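Local atomic coordinates of deoxyribodipyrimidine photo-lyase (Oryza sativa Japonica Group, PDB entry 3UMV), a protein that repairs UV-damaged DNA, using a bound FAD and light to split cyclobutane pyrimidine dimers back into single pyrimidines. Residues A67-V72 against V210-E215; S138-V143 against R429-Y434; Y337-G342 against G409-L414. One frame throughout, in Å; residues are numbered along the deposited sequence.

Contact 1 (A67-V72 against V210-E215)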
loop_
_atom_site.group_PDB
_atom_site.type_symbol
_atom_site.label_atom_id
_atom_site.label_comp_id
_atom_site.label_asym_id
_atom_site.label_seq_id
_atom_site.Cartn_x
_atom_site.Cartn_y
_atom_site.Cartn_z
ATOM N N ALA A 67 19.224 -16.798 -22.190
ATOM C CA ALA A 67 20.005 -15.968 -23.101
ATOM C C ALA A 67 19.127 -14.975 -23.858
ATOM O O ALA A 67 19.355 -14.700 -25.035
ATOM C CB ALA A 67 20.814 -16.847 -24.077
ATOM N N SER A 68 18.131 -14.427 -23.165
ATOM C CA SER A 68 17.168 -13.520 -23.776
ATOM C C SER A 68 17.217 -12.165 -23.088
ATOM O O SER A 68 17.679 -12.063 -21.946
ATOM C CB SER A 68 15.764 -14.108 -23.681
ATOM O OG SER A 68 15.702 -15.359 -24.348
ATOM N N PRO A 69 16.764 -11.113 -23.789
ATOM C CA PRO A 69 16.752 -9.756 -23.230
ATOM C C PRO A 69 15.621 -9.545 -22.228
ATOM O O PRO A 69 14.668 -10.328 -22.186
ATOM C CB PRO A 69 16.542 -8.875 -24.461
ATOM C CG PRO A 69 15.811 -9.734 -25.411
ATOM C CD PRO A 69 16.330 -11.132 -25.197
ATOM N N LEU A 70 15.747 -8.476 -21.447
ATOM C CA LEU A 70 14.852 -8.178 -20.329
ATOM C C LEU A 70 14.330 -6.752 -20.436
ATOM O O LEU A 70 15.105 -5.826 -20.680
ATOM C CB LEU A 70 15.615 -8.318 -19.013
ATOM C CG LEU A 70 14.864 -7.925 -17.730
ATOM C CD1 LEU A 70 13.709 -8.861 -17.468
ATOM C CD2 LEU A 70 15.801 -7.909 -16.544
ATOM N N ALA A 71 13.023 -6.578 -20.254
ATOM C CA ALA A 71 12.405 -5.254 -20.273
ATOM C C ALA A 71 11.431 -5.087 -19.111
ATOM O O ALA A 71 10.877 -6.071 -18.618
ATOM C CB ALA A 71 11.679 -5.018 -21.574
ATOM N N VAL A 72 11.245 -3.842 -18.674
ATOM C CA VAL A 72 10.236 -3.507 -17.669
ATOM C C VAL A 72 9.133 -2.705 -18.353
ATOM O O VAL A 72 9.409 -1.851 -19.205
ATOM C CB VAL A 72 10.832 -2.660 -16.515
ATOM C CG1 VAL A 72 9.734 -2.243 -15.543
ATOM C CG2 VAL A 72 11.947 -3.419 -15.807
ATOM N N VAL A 210 21.690 -10.263 -21.565
ATOM C CA VAL A 210 22.187 -9.770 -22.847
ATOM C C VAL A 210 21.551 -8.415 -23.141
ATOM O O VAL A 210 20.450 -8.132 -22.678
ATOM C CB VAL A 210 21.914 -10.762 -24.004
ATOM C CG1 VAL A 210 22.509 -12.126 -23.689
ATOM C CG2 VAL A 210 20.428 -10.881 -24.281
ATOM N N PRO A 211 22.246 -7.565 -23.907
ATOM C CA PRO A 211 21.720 -6.221 -24.157
ATOM C C PRO A 211 20.400 -6.235 -24.920
ATOM O O PRO A 211 20.091 -7.191 -25.637
ATOM C CB PRO A 211 22.818 -5.563 -25.000
ATOM C CG PRO A 211 23.590 -6.697 -25.575
ATOM C CD PRO A 211 23.550 -7.780 -24.555
ATOM N N TRP A 212 19.631 -5.162 -24.773
ATOM C CA TRP A 212 18.345 -5.064 -25.437
ATOM C C TRP A 212 18.500 -4.630 -26.882
ATOM O O TRP A 212 19.072 -3.577 -27.172
ATOM C CB TRP A 212 17.434 -4.091 -24.697
ATOM C CG TRP A 212 16.067 -4.003 -25.280
ATOM C CD1 TRP A 212 15.633 -3.114 -26.215
ATOM C CD2 TRP A 212 14.945 -4.836 -24.963
ATOM N NE1 TRP A 212 14.306 -3.337 -26.503
ATOM C CE2 TRP A 212 13.859 -4.387 -25.742
ATOM C CE3 TRP A 212 14.753 -5.916 -24.098
ATOM C CZ2 TRP A 212 12.603 -4.985 -25.688
ATOM C CZ3 TRP A 212 13.499 -6.500 -24.034
ATOM C CH2 TRP A 212 12.441 -6.034 -24.826
ATOM N N ASP A 213 17.973 -5.444 -27.788
ATOM C CA ASP A 213 18.109 -5.180 -29.210
ATOM C C ASP A 213 16.761 -5.245 -29.926
ATOM O O ASP A 213 16.704 -5.447 -31.138
ATOM C CB ASP A 213 19.076 -6.191 -29.831
ATOM C CG ASP A 213 18.500 -7.599 -29.880
ATOM O OD1 ASP A 213 18.817 -8.331 -30.843
ATOM O OD2 ASP A 213 17.730 -7.975 -28.970
ATOM N N ARG A 214 15.675 -5.083 -29.178
ATOM C CA ARG A 214 14.344 -5.155 -29.773
ATOM C C ARG A 214 13.725 -3.763 -29.886
ATOM O O ARG A 214 14.435 -2.756 -29.907
ATOM C CB ARG A 214 13.432 -6.075 -28.958
ATOM C CG ARG A 214 13.993 -7.464 -28.702
ATOM C CD ARG A 214 14.300 -8.210 -29.996
ATOM N NE ARG A 214 14.936 -9.497 -29.724
ATOM C CZ ARG A 214 14.271 -10.625 -29.497
ATOM N NH1 ARG A 214 12.944 -10.630 -29.518
ATOM N NH2 ARG A 214 14.933 -11.749 -29.252
ATOM N N GLU A 215 12.399 -3.719 -29.952
ATOM C CA GLU A 215 11.671 -2.457 -30.001
ATOM C C GLU A 215 12.084 -1.565 -28.836
ATOM O O GLU A 215 12.118 -2.003 -27.685
ATOM C CB GLU A 215 10.159 -2.704 -29.968
ATOM C CG GLU A 215 9.330 -1.468 -29.628
ATOM C CD GLU A 215 7.830 -1.719 -29.682
ATOM O OE1 GLU A 215 7.102 -1.172 -28.825
ATOM O OE2 GLU A 215 7.377 -2.456 -30.583
HETATM O O HOH W 1 20.129 -12.578 -20.809
HETATM O O HOH W 2 18.015 -6.828 -22.151
#
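With CG anti to the backbone N (chi1 -177°) and chi2 of -93° setting the indole plane, Trp212 brings CE3, CZ3 and CH2 up to the start of strand 70-75. Val210 carries CG2 in the crowded position between its N and carbonyl carbon, chi1 -56°, which lays that methyl on the peptide joining Ser68 and Pro69, 3.7 Å from Pro69 N. Pro69 lies at about a right angle to the indole and touches it with CB, 3.5 Å from Trp212 CE3. Farther along, the methyl of Ala71 meets the next ring atoms, CB lying 3.4 Å from Trp212 CZ3. This strand is an inner member of the parallel part of the sheet in the photolyase N-terminal alpha/beta domain, entered from helix 54-66 through a Schellman motif at Ala67; the loop 210-215 crosses over its beginning. Phe112 of strand 111-114 also touches the indole. No direct hydrogen bond joins the two segments, but two waters do: one links Ser68 O to Val210 N, the other takes the N-H of Leu70 and donates to Val210 O. Glu215 O, 2.8 Å from Trp212 NE1, accepts the indole N-H close to the ring plane and so fixes the ring's rotation. Arg214 CB rests over one indole face, while its guanidinium, salt-bridged to Asp213 through a weak NE-OD2 hydrogen bond, has Pro69 CG over one face.

Contact 2 (S138-V143 against R429-Y434). With FAD (flavin-adenine dinucleotide), chain I.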
loop_
_atom_site.group_PDB
_atom_site.type_symbol
_atom_site.label_atom_id
_atom_site.label_comp_id
_atom_site.label_asym_id
_atom_site.label_seq_id
_atom_site.Cartn_x
_atom_site.Cartn_y
_atom_site.Cartn_z
ATOM N N SER A 138 -0.804 -7.925 -6.090
ATOM C CA SER A 138 -1.665 -7.125 -5.215
ATOM C C SER A 138 -2.998 -7.835 -5.077
ATOM O O SER A 138 -3.494 -8.401 -6.043
ATOM C CB SER A 138 -1.915 -5.737 -5.811
ATOM O OG SER A 138 -2.994 -5.115 -5.124
ATOM N N PRO A 139 -3.597 -7.802 -3.875
ATOM C CA PRO A 139 -4.895 -8.457 -3.697
ATOM C C PRO A 139 -6.075 -7.556 -4.067
ATOM O O PRO A 139 -7.230 -7.991 -3.999
ATOM C CB PRO A 139 -4.928 -8.746 -2.185
ATOM C CG PRO A 139 -4.116 -7.635 -1.580
ATOM C CD PRO A 139 -3.021 -7.342 -2.593
ATOM N N LEU A 140 -5.813 -6.307 -4.425
ATOM C CA LEU A 140 -6.927 -5.389 -4.676
ATOM C C LEU A 140 -7.677 -5.812 -5.944
ATOM O O LEU A 140 -7.058 -6.168 -6.954
ATOM C CB LEU A 140 -6.426 -3.961 -4.817
ATOM C CG LEU A 140 -5.798 -3.408 -3.529
ATOM C CD1 LEU A 140 -5.565 -1.923 -3.712
ATOM C CD2 LEU A 140 -6.693 -3.685 -2.292
ATOM N N ARG A 141 -9.003 -5.754 -5.914
ATOM C CA ARG A 141 -9.765 -6.307 -7.018
ATOM C C ARG A 141 -9.489 -5.675 -8.395
ATOM O O ARG A 141 -9.444 -6.401 -9.383
ATOM C CB ARG A 141 -11.271 -6.428 -6.704
ATOM C CG ARG A 141 -12.107 -5.173 -6.898
ATOM C CD ARG A 141 -13.576 -5.437 -6.531
ATOM N NE ARG A 141 -13.725 -5.971 -5.177
ATOM C CZ ARG A 141 -13.984 -5.228 -4.098
ATOM N NH1 ARG A 141 -14.141 -3.908 -4.204
ATOM N NH2 ARG A 141 -14.101 -5.806 -2.906
ATOM N N PRO A 142 -9.290 -4.339 -8.482
ATOM C CA PRO A 142 -9.064 -3.870 -9.860
ATOM C C PRO A 142 -7.750 -4.357 -10.464
ATOM O O PRO A 142 -7.643 -4.489 -11.696
ATOM C CB PRO A 142 -9.088 -2.338 -9.746
ATOM C CG PRO A 142 -9.066 -2.027 -8.298
ATOM C CD PRO A 142 -9.489 -3.233 -7.524
ATOM N N VAL A 143 -6.761 -4.612 -9.615
ATOM C CA VAL A 143 -5.476 -5.113 -10.087
ATOM C C VAL A 143 -5.555 -6.585 -10.492
ATOM O O VAL A 143 -5.089 -6.969 -11.563
ATOM C CB VAL A 143 -4.400 -4.939 -9.025
ATOM C CG1 VAL A 143 -3.094 -5.500 -9.538
ATOM C CG2 VAL A 143 -4.281 -3.469 -8.650
ATOM N N ARG A 429 -5.853 3.746 -0.802
ATOM C CA ARG A 429 -6.136 2.817 -1.902
ATOM C C ARG A 429 -5.198 1.616 -1.763
ATOM O O ARG A 429 -4.465 1.257 -2.688
ATOM C CB ARG A 429 -5.981 3.515 -3.270
ATOM C CG ARG A 429 -6.965 4.676 -3.519
ATOM C CD ARG A 429 -6.479 5.605 -4.652
ATOM N NE ARG A 429 -5.058 5.905 -4.500
ATOM C CZ ARG A 429 -4.108 5.507 -5.349
ATOM N NH1 ARG A 429 -4.424 4.833 -6.461
ATOM N NH2 ARG A 429 -2.837 5.800 -5.096
ATOM N N ASP A 430 -5.262 0.993 -0.587
ATOM C CA ASP A 430 -4.275 0.029 -0.130
ATOM C C ASP A 430 -4.995 -1.013 0.711
ATOM O O ASP A 430 -5.889 -0.678 1.466
ATOM C CB ASP A 430 -3.253 0.755 0.768
ATOM C CG ASP A 430 -2.016 -0.092 1.064
ATOM O OD1 ASP A 430 -2.050 -0.919 2.003
ATOM O OD2 ASP A 430 -1.006 0.068 0.345
ATOM N N PRO A 431 -4.577 -2.277 0.620
ATOM C CA PRO A 431 -5.170 -3.285 1.503
ATOM C C PRO A 431 -5.236 -2.820 2.968
ATOM O O PRO A 431 -6.223 -3.055 3.665
ATOM C CB PRO A 431 -4.221 -4.471 1.340
ATOM C CG PRO A 431 -3.710 -4.309 -0.077
ATOM C CD PRO A 431 -3.516 -2.839 -0.236
ATOM N N SER A 432 -4.181 -2.167 3.433
ATOM C CA SER A 432 -4.146 -1.693 4.810
ATOM C C SER A 432 -5.118 -0.560 5.102
ATOM O O SER A 432 -5.466 -0.343 6.247
ATOM C CB SER A 432 -2.733 -1.271 5.216
ATOM O OG SER A 432 -1.827 -2.366 5.153
ATOM N N GLY A 433 -5.533 0.180 4.076
ATOM C CA GLY A 433 -6.573 1.184 4.242
ATOM C C GLY A 433 -7.940 0.557 4.424
ATOM O O GLY A 433 -8.693 0.938 5.325
ATOM N N TYR A 434 -8.266 -0.401 3.564
ATOM C CA TYR A 434 -9.511 -1.132 3.703
ATOM C C TYR A 434 -9.534 -1.824 5.044
ATOM O O TYR A 434 -10.533 -1.762 5.777
ATOM C CB TYR A 434 -9.664 -2.159 2.587
ATOM C CG TYR A 434 -9.798 -1.523 1.217
ATOM C CD1 TYR A 434 -8.786 -1.608 0.290
ATOM C CD2 TYR A 434 -10.953 -0.837 0.868
ATOM C CE1 TYR A 434 -8.900 -1.023 -0.952
ATOM C CE2 TYR A 434 -11.091 -0.264 -0.376
ATOM C CZ TYR A 434 -10.067 -0.363 -1.285
ATOM O OH TYR A 434 -10.221 0.212 -2.531
HETATM P PA FAD I . 4.597 3.257 11.459
HETATM O O1A FAD I . 4.020 3.228 12.841
HETATM O O2A FAD I . 6.010 3.766 11.382
HETATM O O5B FAD I . 4.477 1.787 10.839
HETATM C C5B FAD I . 5.429 1.277 9.929
HETATM C C4B FAD I . 4.729 0.418 8.871
HETATM O O4B FAD I . 4.008 -0.658 9.452
HETATM C C3B FAD I . 3.686 1.205 8.103
HETATM O O3B FAD I . 4.264 1.944 7.053
HETATM C C2B FAD I . 2.812 0.102 7.583
HETATM O O2B FAD I . 3.457 -0.542 6.501
HETATM C C1B FAD I . 2.808 -0.865 8.739
HETATM N N9A FAD I . 1.644 -0.638 9.612
HETATM C C8A FAD I . 1.577 0.140 10.737
HETATM N N7A FAD I . 0.318 0.048 11.227
HETATM C C5A FAD I . -0.416 -0.765 10.417
HETATM C C6A FAD I . -1.741 -1.219 10.424
HETATM N N6A FAD I . -2.578 -0.942 11.423
HETATM N N1A FAD I . -2.180 -2.067 9.432
HETATM C C2A FAD I . -1.315 -2.474 8.443
HETATM N N3A FAD I . -0.013 -2.024 8.433
HETATM C C4A FAD I . 0.424 -1.198 9.410
HETATM N N1 FAD I . -2.170 2.121 6.255
HETATM C C2 FAD I . -1.793 2.319 4.958
HETATM O O2 FAD I . -0.672 1.934 4.624
HETATM N N3 FAD I . -2.661 2.909 4.056
HETATM C C4 FAD I . -3.918 3.324 4.458
HETATM O O4 FAD I . -4.688 3.856 3.651
HETATM C C4X FAD I . -4.296 3.107 5.778
HETATM N N5 FAD I . -5.526 3.509 6.244
HETATM C C5X FAD I . -5.892 3.267 7.553
HETATM C C6 FAD I . -7.160 3.650 8.009
HETATM C C7 FAD I . -7.531 3.411 9.336
HETATM C C7M FAD I . -8.906 3.821 9.797
HETATM C C8 FAD I . -6.621 2.797 10.201
HETATM C C8M FAD I . -6.960 2.518 11.635
HETATM C C9 FAD I . -5.367 2.434 9.741
HETATM C C9A FAD I . -5.004 2.664 8.426
HETATM N N10 FAD I . -3.750 2.301 7.979
HETATM C C10 FAD I . -3.418 2.518 6.664
HETATM C "C1'" FAD I . -2.730 1.638 8.894
HETATM C "C2'" FAD I . -1.785 2.640 9.629
HETATM O "O2'" FAD I . -2.461 3.733 10.262
HETATM C "C3'" FAD I . -0.680 3.231 8.733
HETATM O "O3'" FAD I . -0.026 2.189 8.060
HETATM C "C4'" FAD I . 0.366 4.034 9.510
HETATM O "O4'" FAD I . -0.263 5.099 10.198
HETATM C "C5'" FAD I . 1.407 4.546 8.516
HETATM O "O5'" FAD I . 2.290 5.515 9.029
HETATM P P FAD I . 3.827 5.122 9.271
HETATM O O1P FAD I . 4.422 4.484 8.031
HETATM O O2P FAD I . 4.585 6.344 9.720
HETATM O O3P FAD I . 3.589 4.102 10.499
#
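Leu140 reaches with its two methyls over the first turn of helix 431-442, CD2 overlapping the ring of Pro431 and CD1 the peptide between Arg429 and Asp430. Its CG stands anti to the carbonyl carbon (chi1 -65°), and the fork straddles the start of the helix: CD1 comes 3.5 Å from Arg429 O, whereas CD2 sits 3.8 Å from Pro431 CG. The same CD2 meets the Tyr434 ring obliquely, 3.7 Å from CE1, one turn farther along the helix. Pro139 adds a second proline, crossing Pro431 at about a right angle with the two CG atoms in contact. Everything that touches here is buried; no hydrogen bond crosses between the segments, and mainly aliphatic packing joins the N-terminal alpha/beta domain, at the beginning of helix 141-157, to the helical FAD-binding domain of the photolyase fold. An ST turn precedes that first helix: Ser138 OG, whose place is somewhat less sure, accepts from Leu140 N. Across the contact Asp430 is the N-cap of helix 431-442. With CG anti to its N, it takes the N-H of Ser432 on the anti lone pair of OD1 (Ser432 N to Asp430 OD1 2.9 Å), while Asp430 O accepts from both Gly433 N and Tyr434 N. The far side of this turn lines the FAD pocket. Gly433 CA lies 3.2 Å from flavin N5, a closeness that glycine allows, having no beta carbon to run into flavin O4; Ser432 places CB over the face of the flavin's pyrimidine ring, 3.6 Å from N1, and OG 3.3 Å from C2A of the FAD adenine. Arg429 turns elsewhere, its NH1 hydrogen-bonded to Leu82 O and its own carbonyl to His289.

Contact 3 (Y337-G342 against G409-L414); sequences YDSLSG and GPEEAL
From CB, the Glu411 side chain leaves helix 410-424 with CG anti to the backbone N (chi1 -180°), then bends at chi2 (74°) so that CD swings across to the loop 337-342. CD arrives 3.7 Å from Ser339 OG, and the carboxylate faces two successive residues. OE1 lies beside the serine hydroxyl, 3.1 Å from Ser339 OG. OE2 accepts the backbone N-H of Leu340 in a nearly straight bond, 3.0 Å from N with 161° at the hydrogen, using the syn lone pair, and it also rests 3.4 Å from Leu340 CB. In one of two modelled conformers Ser339 OG is anti to its own N, turned to the carboxylate. Leu414, one turn along the helix, brings CD2 against the Ser339-Leu340 peptide, 3.6 Å from Leu340 N, so an aliphatic methyl and a carboxylate both meet the same linkage. Leu340 extends toward the beginning of the helix, where its CD2 crosses Pro410 CG obliquely at 4.2 Å; Leu351 of helix 345-353 touches both residues. The contact thus ties the connection between helices 310-333 and 345-353 to the start of helix 410-424 in the all-helical FAD-binding domain. Leu340 begins a short 3-10 turn, closed by Gly342 N on Ser339 O, so the carboxylate grips the N-H at the very start of that turn. A negative charge at this place would be favoured by the local peptide dipoles, consistent with an ionised Glu411, although its exposed position should keep any shift in its ionisation small.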
loop_
_atom_site.group_PDB
_atom_site.type_symbol
_atom_site.label_atom_id
_atom_site.label_comp_id
_atom_site.label_asym_id
_atom_site.label_seq_id
_atom_site.Cartn_x
_atom_site.Cartn_y
_atom_site.Cartn_z
ATOM N N TYR A 337 -13.736 -7.337 0.902
ATOM C CA TYR A 337 -12.873 -6.782 1.938
ATOM C C TYR A 337 -13.190 -5.328 2.263
ATOM O O TYR A 337 -12.655 -4.779 3.220
ATOM C CB TYR A 337 -11.396 -6.930 1.546
ATOM C CG TYR A 337 -11.057 -6.340 0.193
ATOM C CD1 TYR A 337 -11.019 -4.955 0.005
ATOM C CD2 TYR A 337 -10.790 -7.162 -0.889
ATOM C CE1 TYR A 337 -10.719 -4.408 -1.236
ATOM C CE2 TYR A 337 -10.485 -6.626 -2.140
ATOM C CZ TYR A 337 -10.456 -5.260 -2.304
ATOM O OH TYR A 337 -10.145 -4.752 -3.535
ATOM N N ASP A 338 -14.080 -4.712 1.481
ATOM C CA ASP A 338 -14.432 -3.307 1.674
ATOM C C ASP A 338 -15.919 -3.127 1.971
ATOM O O ASP A 338 -16.494 -2.085 1.661
ATOM C CB ASP A 338 -14.078 -2.493 0.414
ATOM C CG ASP A 338 -14.775 -3.020 -0.846
ATOM O OD1 ASP A 338 -14.835 -2.274 -1.846
ATOM O OD2 ASP A 338 -15.274 -4.168 -0.838
ATOM N N SER A 339 -16.533 -4.146 2.572
ATOM C CA SER A 339 -17.970 -4.135 2.830
ATOM C C SER A 339 -18.274 -4.867 4.136
ATOM O O SER A 339 -17.487 -5.710 4.581
ATOM C CB SER A 339 -18.712 -4.798 1.663
ATOM O OG SER A 339 -20.058 -4.365 1.599
ATOM N N LEU A 340 -19.408 -4.550 4.753
ATOM C CA LEU A 340 -19.757 -5.158 6.036
ATOM C C LEU A 340 -19.815 -6.671 5.897
ATOM O O LEU A 340 -19.553 -7.404 6.845
ATOM C CB LEU A 340 -21.097 -4.615 6.547
ATOM C CG LEU A 340 -21.637 -5.217 7.845
ATOM C CD1 LEU A 340 -20.657 -4.984 8.993
ATOM C CD2 LEU A 340 -23.013 -4.618 8.188
ATOM N N SER A 341 -20.145 -7.150 4.700
ATOM C CA SER A 341 -20.264 -8.591 4.534
ATOM C C SER A 341 -18.921 -9.298 4.731
ATOM O O SER A 341 -18.888 -10.472 5.030
ATOM C CB SER A 341 -20.910 -8.954 3.189
ATOM O OG SER A 341 -20.179 -8.395 2.115
ATOM N N GLY A 342 -17.828 -8.551 4.613
ATOM C CA GLY A 342 -16.502 -9.107 4.771
ATOM C C GLY A 342 -16.061 -9.214 6.223
ATOM O O GLY A 342 -15.047 -9.858 6.519
ATOM N N GLY A 409 -25.662 4.059 9.800
ATOM C CA GLY A 409 -25.360 2.655 10.010
ATOM C C GLY A 409 -23.940 2.339 9.591
ATOM O O GLY A 409 -23.284 3.166 8.949
ATOM N N PRO A 410 -23.453 1.147 9.960
ATOM C CA PRO A 410 -22.068 0.735 9.716
ATOM C C PRO A 410 -21.687 0.684 8.245
ATOM O O PRO A 410 -20.551 1.015 7.922
ATOM C CB PRO A 410 -21.991 -0.666 10.347
ATOM C CG PRO A 410 -23.396 -1.120 10.452
ATOM C CD PRO A 410 -24.206 0.126 10.699
ATOM N N GLU A 411 -22.590 0.266 7.354
ATOM C CA GLU A 411 -22.217 0.243 5.937
ATOM C C GLU A 411 -21.953 1.657 5.383
ATOM O O GLU A 411 -20.972 1.870 4.662
ATOM C CB GLU A 411 -23.243 -0.534 5.097
ATOM C CG GLU A 411 -22.927 -0.622 3.580
ATOM C CD GLU A 411 -21.790 -1.586 3.219
ATOM O OE1 GLU A 411 -21.410 -1.643 2.028
ATOM O OE2 GLU A 411 -21.269 -2.281 4.102
ATOM N N GLU A 412 -22.814 2.613 5.728
ATOM C CA GLU A 412 -22.590 4.011 5.359
ATOM C C GLU A 412 -21.307 4.562 5.988
ATOM O O GLU A 412 -20.562 5.297 5.342
ATOM C CB GLU A 412 -23.778 4.892 5.769
ATOM C CG GLU A 412 -23.573 6.375 5.469
ATOM C CD GLU A 412 -23.655 6.692 3.990
ATOM O OE1 GLU A 412 -24.147 5.829 3.229
ATOM O OE2 GLU A 412 -23.236 7.804 3.588
ATOM N N ALA A 413 -21.057 4.208 7.246
ATOM C CA ALA A 413 -19.827 4.627 7.921
ATOM C C ALA A 413 -18.591 4.093 7.189
ATOM O O ALA A 413 -17.643 4.836 6.914
ATOM C CB ALA A 413 -19.822 4.146 9.372
ATOM N N LEU A 414 -18.622 2.801 6.876
ATOM C CA LEU A 414 -17.509 2.137 6.200
ATOM C C LEU A 414 -17.246 2.787 4.847
ATOM O O LEU A 414 -16.093 3.069 4.489
ATOM C CB LEU A 414 -17.822 0.651 6.025
ATOM C CG LEU A 414 -16.743 -0.306 5.541
ATOM C CD1 LEU A 414 -15.536 -0.276 6.487
ATOM C CD2 LEU A 414 -17.347 -1.707 5.483
#

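In the fold
Contacts 2 and 3 are neighbours, their centres about 15 Å apart, and they touch directly: Arg141 NH2 forms a salt bridge with Asp338 OD2 at 2.9 Å, Tyr337 packs edge-to-face on Tyr434, and helices 410-424 and 431-442 are consecutive in the chain. Contact 2 borders the FAD itself; in contact 3 the side chain of Leu414 remains about 8 Å from the cofactor and about 9 Å from that of Trp399, a predicted electron-transfer tryptophan. Contact 1 lies apart in the alpha/beta domain, centre to centre about 32 Å from contact 2 and 47 Å from contact 3, on the opposite side of the chain's centre from the latter.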